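Local coordinates for methyl-accepting chemotaxis protein (Vibrio cholerae, PDB 6CEQ) that senses oxygen through haem-bearing PAS domains and probably relays the signal to the chemotaxis machinery, the present fragment being its second PAS domain, at residues Asn52-His57 / His62-Ile67; Thr76-Ile79 / Leu84-Asn87. One frame throughout, in Å; residues are numbered along the deposited sequence.

Both contacts grip the same haem, from opposite faces. Contact 1 is mostly buried, with Asn52, Asp54 and Arg64 partly exposed, while contact 2 has buried Ile79 and Phe86 beside exposed Met78 and Asn87. Contact 1 joins the loop before helix 60-68 to that helix and supplies the proximal side, with the iron ligand; contact 2 pairs hairpin strands 75-81 and 84-94 on the side where water 1 sits. Their centres are about 15 Å apart without touching, but strand 75-81 is the next element after helix 60-68. Contact 1 works through side chains: a stack, a salt bridge and propionate bonds. Contact 2 is built on backbone bonds, with Ile79 packing on the porphyrin.

Contact 1 (Asn52-His57 / His62-Ile67); sequences NIDIFH and HQRSII. With HEM (protoporphyrin IX containing Fe), chain D.
Where Gln63 stacks on His57, the helix has already taken hold of the haem one residue earlier: His62 NE2 gives a nearly straight hydrogen bond (170°) to propionate oxygen O2A. Gln63 bends at its second torsion (chi2 88°), which lays the chain over one face of the His57 imidazole. Its CG sits 3.6 Å from the centroid of the His57 ring in a CH-pi contact, the amide is almost parallel to that ring, and NE2 runs on to a weak bond with O2D of the other propionate. On the opposite ring face lies the carbonyl Ile53 O, 3.3 Å above the plane. Arg64, bent at chi2, carries its guanidinium across to Asp54 and Asn52, NE meeting the syn lone pair of Asp54 OD1 at 3.0 Å in a salt bridge within the guanidinium plane. Arg64 NH2 bonds chiefly to Glu15 O and only weakly to Asn52 OD1, which closes an Asx turn with Asp54 N at 2.8 Å. Ile67 and Ile53 meet tip to tip, CD1 to CD1, at 3.9 Å. Together the stack, the Ile53 carbonyl and the iron bond (His57 NE2, 2.3 Å) probably restrict imidazole rotation, while the helix bonds both propionates.

Contact 2 (Thr76-Ile79 / Leu84-Asn87); sequences TSMI and LEFN. With HEM (protoporphyrin IX containing Fe), chain D.
Ile79 and Phe86 form the hydrogen-bonded pair of this antiparallel ladder, the strand segments running at 169° to each other. Ile79 N donates to Phe86 O and Phe86 N to Ile79 O, each at 2.9 Å. Beside it, Met78 faces Asn87 as a non-hydrogen-bonded pair with CA atoms 4.5 Å apart. The two carbonyls that accept these bonds also take CA-H...O contacts, Phe86 O from Met78 CA and Ile79 O from Glu85 CA.

Apolar packing joins the side chains on the face that carries Ile79 and Phe86. Ile79 CG1 comes to 3.9 Å from Phe86 CB and lies at the edge of the phenyl ring, which packs in turn on Leu107 and Asp109 of strand 100-109. On the other face Met78, bent at chi2 (-96°), carries its methyl across the Glu85 side chain, though the modelled closeness of the two is doubtful.

The haem is met by the first strand. Ile79 has CG1 between its backbone N and carbonyl carbon (chi1 67°), and both branches reach the porphyrin: CG2 lies 3.7 Å from meso carbon CHA, and CD1 3.9 Å from haem C4D. CD1 also faces the iron-bound water. Ser77 OG approaches propionate oxygen O1A at 2.8 Å.

The five-stranded antiparallel sheet of order 2-1-5-4-3 is that of the PAS fold; this hairpin forms one margin, and its Ile79 face lines the haem pocket on the water side.

Contact 1 (Asn52-His57 / His62-Ile67)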
ATOM      1  N   ASN A  52       6.730   1.528   9.285  1.00 26.35           N
ATOM      2  CA  ASN A  52       6.921   0.200   8.726  1.00 26.98           C
ATOM      3  C   ASN A  52       5.580  -0.440   8.389  1.00 22.57           C
ATOM      4  O   ASN A  52       4.640  -0.402   9.187  1.00 24.51           O
ATOM      5  CB  ASN A  52       7.691  -0.688   9.698  1.00 27.03           C
ATOM      6  CG  ASN A  52       8.226  -1.924   9.028  1.00 25.62           C
ATOM      7  OD1 ASN A  52       7.461  -2.784   8.597  1.00 27.21           O
ATOM      8  ND2 ASN A  52       9.540  -2.011   8.916  1.00 34.06           N
ATOM      9  N   ILE A  53       5.502  -1.062   7.206  1.00 25.62           N
ATOM     10  CA  ILE A  53       4.241  -1.648   6.767  1.00 18.56           C
ATOM     11  C   ILE A  53       3.778  -2.773   7.682  1.00 17.01           C
ATOM     12  O   ILE A  53       2.578  -3.073   7.727  1.00 21.03           O
ATOM     13  CB  ILE A  53       4.362  -2.167   5.314  1.00 20.71           C
ATOM     14  CG1 ILE A  53       5.359  -3.327   5.241  1.00 24.57           C
ATOM     15  CG2 ILE A  53       4.804  -1.049   4.385  1.00 26.52           C
ATOM     16  CD1 ILE A  53       5.454  -3.980   3.844  1.00 26.04           C
ATOM     17  N   ASP A  54       4.696  -3.371   8.452  1.00 23.48           N
ATOM     18  CA  ASP A  54       4.339  -4.475   9.340  1.00 21.94           C
ATOM     19  C   ASP A  54       3.225  -4.077  10.298  1.00 22.75           C
ATOM     20  O   ASP A  54       2.402  -4.915  10.678  1.00 24.20           O
ATOM     21  CB  ASP A  54       5.564  -4.918  10.147  1.00 29.53           C
ATOM     22  CG  ASP A  54       6.638  -5.580   9.298  1.00 36.74           C
ATOM     23  OD1 ASP A  54       6.394  -5.892   8.112  1.00 33.91           O
ATOM     24  OD2 ASP A  54       7.758  -5.760   9.825  1.00 40.21           O
ATOM     25  N   ILE A  55       3.164  -2.795  10.662  1.00 26.38           N
ATOM     26  CA  ILE A  55       2.185  -2.316  11.636  1.00 24.99           C
ATOM     27  C   ILE A  55       0.765  -2.567  11.165  1.00 26.62           C
ATOM     28  O   ILE A  55      -0.128  -2.842  11.976  1.00 27.79           O
ATOM     29  CB  ILE A  55       2.431  -0.814  11.896  1.00 30.17           C
ATOM     30  CG1 ILE A  55       3.755  -0.603  12.632  1.00 32.54           C
ATOM     31  CG2 ILE A  55       1.266  -0.172  12.640  1.00 30.79           C
ATOM     32  CD1 ILE A  55       4.188   0.854  12.674  1.00 37.80           C
ATOM     33  N   PHE A  56       0.540  -2.560   9.852  1.00 25.16           N
ATOM     34  CA  PHE A  56      -0.804  -2.613   9.299  1.00 25.32           C
ATOM     35  C   PHE A  56      -1.203  -3.999   8.833  1.00 22.12           C
ATOM     36  O   PHE A  56      -2.336  -4.186   8.378  1.00 22.04           O
ATOM     37  CB  PHE A  56      -0.922  -1.625   8.134  1.00 22.27           C
ATOM     38  CG  PHE A  56      -0.524  -0.227   8.496  1.00 23.63           C
ATOM     39  CD1 PHE A  56      -1.389   0.579   9.205  1.00 28.25           C
ATOM     40  CD2 PHE A  56       0.725   0.255   8.171  1.00 23.63           C
ATOM     41  CE1 PHE A  56      -1.027   1.865   9.549  1.00 28.11           C
ATOM     42  CE2 PHE A  56       1.096   1.531   8.516  1.00 32.09           C
ATOM     43  CZ  PHE A  56       0.216   2.336   9.209  1.00 27.52           C
ATOM     44  N   HIS A  57      -0.311  -4.974   8.945  1.00 19.81           N
ATOM     45  CA  HIS A  57      -0.542  -6.306   8.409  1.00 22.18           C
ATOM     46  C   HIS A  57      -0.723  -7.292   9.554  1.00 22.89           C
ATOM     47  O   HIS A  57       0.126  -7.372  10.445  1.00 22.72           O
ATOM     48  CB  HIS A  57       0.629  -6.719   7.526  1.00 20.50           C
ATOM     49  CG  HIS A  57       0.785  -5.866   6.314  1.00 21.47           C
ATOM     50  ND1 HIS A  57       2.010  -5.632   5.719  1.00 22.46           N
ATOM     51  CD2 HIS A  57      -0.129  -5.227   5.548  1.00 23.79           C
ATOM     52  CE1 HIS A  57       1.843  -4.860   4.665  1.00 26.37           C
ATOM     53  NE2 HIS A  57       0.550  -4.610   4.530  1.00 18.00           N
ATOM     54  N   HIS A  62       3.947 -12.602   6.129  1.00 18.04           N
ATOM     55  CA  HIS A  62       3.374 -12.924   4.825  1.00 17.11           C
ATOM     56  C   HIS A  62       3.728 -11.853   3.797  1.00 20.23           C
ATOM     57  O   HIS A  62       4.342 -12.143   2.763  1.00 19.31           O
ATOM     58  CB  HIS A  62       1.863 -13.084   4.971  1.00 16.50           C
ATOM     59  CG  HIS A  62       1.124 -13.144   3.673  1.00 23.02           C
ATOM     60  ND1 HIS A  62       1.390 -14.085   2.702  1.00 25.67           N
ATOM     61  CD2 HIS A  62       0.104 -12.392   3.199  1.00 23.14           C
ATOM     62  CE1 HIS A  62       0.573 -13.901   1.679  1.00 23.29           C
ATOM     63  NE2 HIS A  62      -0.225 -12.885   1.961  1.00 21.66           N
ATOM     64  N   GLN A  63       3.376 -10.597   4.086  1.00 21.46           N
ATOM     65  CA  GLN A  63       3.726  -9.514   3.174  1.00 17.51           C
ATOM     66  C   GLN A  63       5.236  -9.339   3.064  1.00 20.47           C
ATOM     67  O   GLN A  63       5.737  -8.971   1.997  1.00 21.55           O
ATOM     68  CB  GLN A  63       3.071  -8.208   3.628  1.00 18.69           C
ATOM     69  CG  GLN A  63       1.607  -8.097   3.279  1.00 20.79           C
ATOM     70  CD  GLN A  63       0.687  -8.675   4.339  1.00 23.92           C
ATOM     71  OE1 GLN A  63       1.135  -9.342   5.279  1.00 23.90           O
ATOM     72  NE2 GLN A  63      -0.602  -8.381   4.219  1.00 27.80           N
ATOM     73  N   ARG A  64       5.979  -9.598   4.144  1.00 18.66           N
ATOM     74  CA  ARG A  64       7.437  -9.523   4.071  1.00 20.45           C
ATOM     75  C   ARG A  64       7.993 -10.511   3.058  1.00 23.53           C
ATOM     76  O   ARG A  64       8.930 -10.193   2.317  1.00 22.83           O
ATOM     77  CB  ARG A  64       8.045  -9.786   5.450  1.00 25.59           C
ATOM     78  CG  ARG A  64       7.970  -8.599   6.377  1.00 30.32           C
ATOM     79  CD  ARG A  64       9.076  -7.656   6.024  1.00 34.67           C
ATOM     80  NE  ARG A  64       9.019  -6.406   6.769  1.00 39.64           N
ATOM     81  CZ  ARG A  64      10.002  -5.517   6.769  1.00 43.87           C
ATOM     82  NH1 ARG A  64      11.108  -5.757   6.073  1.00 36.43           N
ATOM     83  NH2 ARG A  64       9.892  -4.402   7.474  1.00 46.85           N
ATOM     84  N   SER A  65       7.438 -11.721   3.019  1.00 21.72           N
ATOM     85  CA  SER A  65       7.894 -12.700   2.041  1.00 23.76           C
ATOM     86  C   SER A  65       7.564 -12.249   0.622  1.00 25.87           C
ATOM     87  O   SER A  65       8.346 -12.489  -0.311  1.00 25.64           O
ATOM     88  CB  SER A  65       7.272 -14.062   2.359  1.00 18.18           C
ATOM     89  OG  SER A  65       7.429 -14.974   1.288  1.00 29.71           O
ATOM     90  N   ILE A  66       6.445 -11.543   0.452  1.00 19.96           N
ATOM     91  CA  ILE A  66       6.078 -11.061  -0.877  1.00 18.83           C
ATOM     92  C   ILE A  66       7.048  -9.973  -1.331  1.00 15.43           C
ATOM     93  O   ILE A  66       7.566 -10.024  -2.453  1.00 23.62           O
ATOM     94  CB  ILE A  66       4.619 -10.561  -0.891  1.00 21.53           C
ATOM     95  CG1 ILE A  66       3.636 -11.710  -0.652  1.00 20.44           C
ATOM     96  CG2 ILE A  66       4.305  -9.854  -2.210  1.00 20.95           C
ATOM     97  CD1 ILE A  66       2.218 -11.249  -0.382  1.00 23.15           C
ATOM     98  N   ILE A  67       7.380  -9.020  -0.453  1.00 21.12           N
ATOM     99  CA  ILE A  67       8.187  -7.887  -0.909  1.00 25.12           C
ATOM    100  C   ILE A  67       9.675  -8.170  -0.804  1.00 27.45           C
ATOM    101  O   ILE A  67      10.484  -7.362  -1.288  1.00 21.61           O
ATOM    102  CB  ILE A  67       7.854  -6.591  -0.141  1.00 27.38           C
ATOM    103  CG1 ILE A  67       8.400  -6.637   1.292  1.00 23.41           C
ATOM    104  CG2 ILE A  67       6.354  -6.340  -0.155  1.00 22.10           C
ATOM    105  CD1 ILE A  67       8.581  -5.261   1.920  1.00 24.56           C
TER
HETATM  106  CHA HEM D 401      -2.570  -6.395   2.116  1.00 15.68           C
HETATM  107  CHB HEM D 401       1.887  -4.851   1.019  1.00 18.23           C
HETATM  108  CHC HEM D 401       0.638  -0.519   2.906  1.00 17.78           C
HETATM  109  CHD HEM D 401      -2.788  -2.844   5.424  1.00 20.13           C
HETATM  110  C1A HEM D 401      -1.324  -6.281   1.541  1.00 21.77           C
HETATM  111  C2A HEM D 401      -0.813  -7.139   0.547  1.00 19.70           C
HETATM  112  C3A HEM D 401       0.440  -6.714   0.232  1.00 21.09           C
HETATM  113  C4A HEM D 401       0.720  -5.589   1.033  1.00 20.82           C
HETATM  114  CMA HEM D 401       1.361  -7.336  -0.785  1.00 21.72           C
HETATM  115  CAA HEM D 401      -1.528  -8.318  -0.061  1.00 17.89           C
HETATM  116  CBA HEM D 401      -1.498  -9.492   0.919  1.00 21.96           C
HETATM  117  CGA HEM D 401      -2.351 -10.614   0.384  1.00 31.32           C
HETATM  118  O1A HEM D 401      -3.348 -10.356  -0.326  1.00 26.50           O
HETATM  119  O2A HEM D 401      -2.063 -11.801   0.652  1.00 24.62           O
HETATM  120  C1B HEM D 401       1.879  -3.496   1.384  1.00 17.83           C
HETATM  121  C2B HEM D 401       2.909  -2.594   1.005  1.00 19.17           C
HETATM  122  C3B HEM D 401       2.584  -1.373   1.519  1.00 23.30           C
HETATM  123  C4B HEM D 401       1.301  -1.555   2.238  1.00 19.54           C
HETATM  124  CMB HEM D 401       4.131  -2.924   0.188  1.00 23.06           C
HETATM  125  CAB HEM D 401       3.354  -0.123   1.388  1.00 25.29           C
HETATM  126  CBB HEM D 401       3.880   0.214   0.214  1.00 22.05           C
HETATM  127  C1C HEM D 401      -0.405  -0.760   3.793  1.00 21.93           C
HETATM  128  C2C HEM D 401      -1.035   0.187   4.616  1.00 20.91           C
HETATM  129  C3C HEM D 401      -2.016  -0.478   5.338  1.00 20.50           C
HETATM  130  C4C HEM D 401      -1.977  -1.844   4.943  1.00 19.52           C
HETATM  131  CMC HEM D 401      -0.705   1.656   4.700  1.00 17.27           C
HETATM  132  CAC HEM D 401      -2.929   0.121   6.327  1.00 20.99           C
HETATM  133  CBC HEM D 401      -3.464   1.316   6.102  1.00 33.42           C
HETATM  134  C1D HEM D 401      -3.046  -3.981   4.654  1.00 16.61           C
HETATM  135  C2D HEM D 401      -4.207  -4.845   4.895  1.00 21.53           C
HETATM  136  C3D HEM D 401      -4.146  -5.828   3.978  1.00 19.07           C
HETATM  137  C4D HEM D 401      -2.948  -5.568   3.170  1.00 16.88           C
HETATM  138  CMD HEM D 401      -5.258  -4.667   5.961  1.00 19.79           C
HETATM  139  CAD HEM D 401      -5.115  -6.969   3.813  1.00 22.40           C
HETATM  140  CBD HEM D 401      -5.150  -7.799   5.096  1.00 31.11           C
HETATM  141  CGD HEM D 401      -3.763  -8.294   5.415  1.00 35.39           C
HETATM  142  O1D HEM D 401      -3.178  -7.894   6.445  1.00 27.03           O
HETATM  143  O2D HEM D 401      -3.197  -9.106   4.650  1.00 52.07           O
HETATM  144  NA  HEM D 401      -0.368  -5.338   1.825  1.00 14.51           N
HETATM  145  NB  HEM D 401       0.953  -2.847   2.105  1.00 18.46           N
HETATM  146  NC  HEM D 401      -0.988  -1.977   4.006  1.00 16.69           N
HETATM  147  ND  HEM D 401      -2.337  -4.460   3.620  1.00 19.67           N
HETATM  148 FE   HEM D 401      -0.777  -3.733   2.906  1.00 19.08          FE
HETATM  149  O   HOH W   1      -2.017  -2.514   1.037  1.00 18.86           O

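Contact 2 (Thr76-Ile79 / Leu84-Asn87)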
ATOM      1  N   THR A  76      -0.738  -9.858  -7.235  1.00 20.31           N
ATOM      2  CA  THR A  76      -2.063  -9.253  -7.255  1.00 16.71           C
ATOM      3  C   THR A  76      -2.982  -9.963  -6.279  1.00 26.86           C
ATOM      4  O   THR A  76      -2.862 -11.172  -6.055  1.00 23.52           O
ATOM      5  CB  THR A  76      -2.712  -9.290  -8.641  1.00 18.78           C
ATOM      6  OG1 THR A  76      -3.000 -10.649  -9.002  1.00 22.58           O
ATOM      7  CG2 THR A  76      -1.787  -8.673  -9.678  1.00 21.25           C
ATOM      8  N   SER A  77      -3.919  -9.204  -5.716  1.00 18.69           N
ATOM      9  CA  SER A  77      -4.855  -9.769  -4.754  1.00 16.98           C
ATOM     10  C   SER A  77      -5.983  -8.777  -4.518  1.00 20.54           C
ATOM     11  O   SER A  77      -5.869  -7.590  -4.823  1.00 21.04           O
ATOM     12  CB  SER A  77      -4.146 -10.089  -3.433  1.00 25.98           C
ATOM     13  OG  SER A  77      -4.935 -10.920  -2.610  1.00 44.14           O
ATOM     14  N   MET A  78      -7.077  -9.285  -3.971  1.00 21.65           N
ATOM     15  CA  MET A  78      -8.155  -8.458  -3.454  1.00 22.38           C
ATOM     16  C   MET A  78      -8.006  -8.410  -1.943  1.00 26.12           C
ATOM     17  O   MET A  78      -7.787  -9.445  -1.308  1.00 24.21           O
ATOM     18  CB  MET A  78      -9.518  -9.011  -3.870  1.00 25.31           C
ATOM     19  CG  MET A  78     -10.673  -8.254  -3.276  1.00 38.81           C
ATOM     20  SD  MET A  78     -11.186  -9.129  -1.791  1.00 70.77           S
ATOM     21  CE  MET A  78     -11.469  -7.759  -0.706  1.00 51.69           C
ATOM     22  N   ILE A  79      -8.066  -7.204  -1.368  1.00 17.23           N
ATOM     23  CA  ILE A  79      -7.826  -7.045   0.061  1.00 19.96           C
ATOM     24  C   ILE A  79      -8.967  -6.264   0.700  1.00 27.43           C
ATOM     25  O   ILE A  79      -9.608  -5.420   0.067  1.00 22.98           O
ATOM     26  CB  ILE A  79      -6.473  -6.365   0.361  1.00 17.10           C
ATOM     27  CG1 ILE A  79      -6.461  -4.911  -0.112  1.00 21.00           C
ATOM     28  CG2 ILE A  79      -5.324  -7.155  -0.285  1.00 21.04           C
ATOM     29  CD1 ILE A  79      -5.295  -4.124   0.451  1.00 19.88           C
ATOM     30  N   LEU A  84     -13.299  -1.193   3.787  1.00 23.81           N
ATOM     31  CA  LEU A  84     -12.930  -0.882   2.417  1.00 24.31           C
ATOM     32  C   LEU A  84     -12.474  -2.155   1.713  1.00 22.90           C
ATOM     33  O   LEU A  84     -12.110  -3.148   2.347  1.00 21.47           O
ATOM     34  CB  LEU A  84     -11.818   0.165   2.381  1.00 21.77           C
ATOM     35  CG  LEU A  84     -12.035   1.367   3.305  1.00 25.93           C
ATOM     36  CD1 LEU A  84     -10.870   2.333   3.207  1.00 26.89           C
ATOM     37  CD2 LEU A  84     -13.358   2.055   2.982  1.00 28.04           C
ATOM     38  N   GLU A  85     -12.490  -2.107   0.383  1.00 20.92           N
ATOM     39  CA  GLU A  85     -12.052  -3.222  -0.444  1.00 17.69           C
ATOM     40  C   GLU A  85     -11.250  -2.670  -1.610  1.00 21.46           C
ATOM     41  O   GLU A  85     -11.648  -1.672  -2.212  1.00 18.39           O
ATOM     42  CB  GLU A  85     -13.245  -4.015  -0.989  1.00 25.14           C
ATOM     43  CG  GLU A  85     -13.602  -5.268  -0.228  1.00 50.15           C
ATOM     44  CD  GLU A  85     -14.628  -6.106  -0.973  1.00 71.58           C
ATOM     45  OE1 GLU A  85     -15.843  -5.852  -0.805  1.00 72.32           O
ATOM     46  OE2 GLU A  85     -14.221  -7.003  -1.742  1.00 73.04           O
ATOM     47  N   PHE A  86     -10.133  -3.325  -1.935  1.00 20.11           N
ATOM     48  CA  PHE A  86      -9.263  -2.876  -3.013  1.00 16.78           C
ATOM     49  C   PHE A  86      -8.810  -4.058  -3.851  1.00 21.07           C
ATOM     50  O   PHE A  86      -8.617  -5.162  -3.336  1.00 20.90           O
ATOM     51  CB  PHE A  86      -8.003  -2.167  -2.498  1.00 19.27           C
ATOM     52  CG  PHE A  86      -8.282  -0.931  -1.717  1.00 17.98           C
ATOM     53  CD1 PHE A  86      -8.448   0.279  -2.364  1.00 18.56           C
ATOM     54  CD2 PHE A  86      -8.388  -0.975  -0.337  1.00 24.37           C
ATOM     55  CE1 PHE A  86      -8.713   1.434  -1.642  1.00 21.62           C
ATOM     56  CE2 PHE A  86      -8.652   0.180   0.390  1.00 27.72           C
ATOM     57  CZ  PHE A  86      -8.817   1.380  -0.265  1.00 23.56           C
ATOM     58  N   ASN A  87      -8.604  -3.810  -5.142  1.00 17.41           N
ATOM     59  CA  ASN A  87      -7.808  -4.713  -5.959  1.00 17.38           C
ATOM     60  C   ASN A  87      -6.367  -4.230  -5.911  1.00 17.21           C
ATOM     61  O   ASN A  87      -6.075  -3.097  -6.307  1.00 18.24           O
ATOM     62  CB  ASN A  87      -8.314  -4.784  -7.398  1.00 16.92           C
ATOM     63  CG  ASN A  87      -7.656  -5.909  -8.188  1.00 21.81           C
ATOM     64  OD1 ASN A  87      -6.862  -6.690  -7.648  1.00 20.03           O
ATOM     65  ND2 ASN A  87      -7.983  -5.998  -9.476  1.00 19.10           N
TER
HETATM   66  CHA HEM D 401      -2.570  -6.395   2.116  1.00 15.68           C
HETATM   67  CHB HEM D 401       1.887  -4.851   1.019  1.00 18.23           C
HETATM   68  CHC HEM D 401       0.638  -0.519   2.906  1.00 17.78           C
HETATM   69  CHD HEM D 401      -2.788  -2.844   5.424  1.00 20.13           C
HETATM   70  C1A HEM D 401      -1.324  -6.281   1.541  1.00 21.77           C
HETATM   71  C2A HEM D 401      -0.813  -7.139   0.547  1.00 19.70           C
HETATM   72  C3A HEM D 401       0.440  -6.714   0.232  1.00 21.09           C
HETATM   73  C4A HEM D 401       0.720  -5.589   1.033  1.00 20.82           C
HETATM   74  CMA HEM D 401       1.361  -7.336  -0.785  1.00 21.72           C
HETATM   75  CAA HEM D 401      -1.528  -8.318  -0.061  1.00 17.89           C
HETATM   76  CBA HEM D 401      -1.498  -9.492   0.919  1.00 21.96           C
HETATM   77  CGA HEM D 401      -2.351 -10.614   0.384  1.00 31.32           C
HETATM   78  O1A HEM D 401      -3.348 -10.356  -0.326  1.00 26.50           O
HETATM   79  O2A HEM D 401      -2.063 -11.801   0.652  1.00 24.62           O
HETATM   80  C1B HEM D 401       1.879  -3.496   1.384  1.00 17.83           C
HETATM   81  C2B HEM D 401       2.909  -2.594   1.005  1.00 19.17           C
HETATM   82  C3B HEM D 401       2.584  -1.373   1.519  1.00 23.30           C
HETATM   83  C4B HEM D 401       1.301  -1.555   2.238  1.00 19.54           C
HETATM   84  CMB HEM D 401       4.131  -2.924   0.188  1.00 23.06           C
HETATM   85  CAB HEM D 401       3.354  -0.123   1.388  1.00 25.29           C
HETATM   86  CBB HEM D 401       3.880   0.214   0.214  1.00 22.05           C
HETATM   87  C1C HEM D 401      -0.405  -0.760   3.793  1.00 21.93           C
HETATM   88  C2C HEM D 401      -1.035   0.187   4.616  1.00 20.91           C
HETATM   89  C3C HEM D 401      -2.016  -0.478   5.338  1.00 20.50           C
HETATM   90  C4C HEM D 401      -1.977  -1.844   4.943  1.00 19.52           C
HETATM   91  CMC HEM D 401      -0.705   1.656   4.700  1.00 17.27           C
HETATM   92  CAC HEM D 401      -2.929   0.121   6.327  1.00 20.99           C
HETATM   93  CBC HEM D 401      -3.464   1.316   6.102  1.00 33.42           C
HETATM   94  C1D HEM D 401      -3.046  -3.981   4.654  1.00 16.61           C
HETATM   95  C2D HEM D 401      -4.207  -4.845   4.895  1.00 21.53           C
HETATM   96  C3D HEM D 401      -4.146  -5.828   3.978  1.00 19.07           C
HETATM   97  C4D HEM D 401      -2.948  -5.568   3.170  1.00 16.88           C
HETATM   98  CMD HEM D 401      -5.258  -4.667   5.961  1.00 19.79           C
HETATM   99  CAD HEM D 401      -5.115  -6.969   3.813  1.00 22.40           C
HETATM  100  CBD HEM D 401      -5.150  -7.799   5.096  1.00 31.11           C
HETATM  101  CGD HEM D 401      -3.763  -8.294   5.415  1.00 35.39           C
HETATM  102  O1D HEM D 401      -3.178  -7.894   6.445  1.00 27.03           O
HETATM  103  O2D HEM D 401      -3.197  -9.106   4.650  1.00 52.07           O
HETATM  104  NA  HEM D 401      -0.368  -5.338   1.825  1.00 14.51           N
HETATM  105  NB  HEM D 401       0.953  -2.847   2.105  1.00 18.46           N
HETATM  106  NC  HEM D 401      -0.988  -1.977   4.006  1.00 16.69           N
HETATM  107  ND  HEM D 401      -2.337  -4.460   3.620  1.00 19.67           N
HETATM  108 FE   HEM D 401      -0.777  -3.733   2.906  1.00 19.08          FE
HETATM  109  O   HOH W   1      -2.017  -2.514   1.037  1.00 18.86           O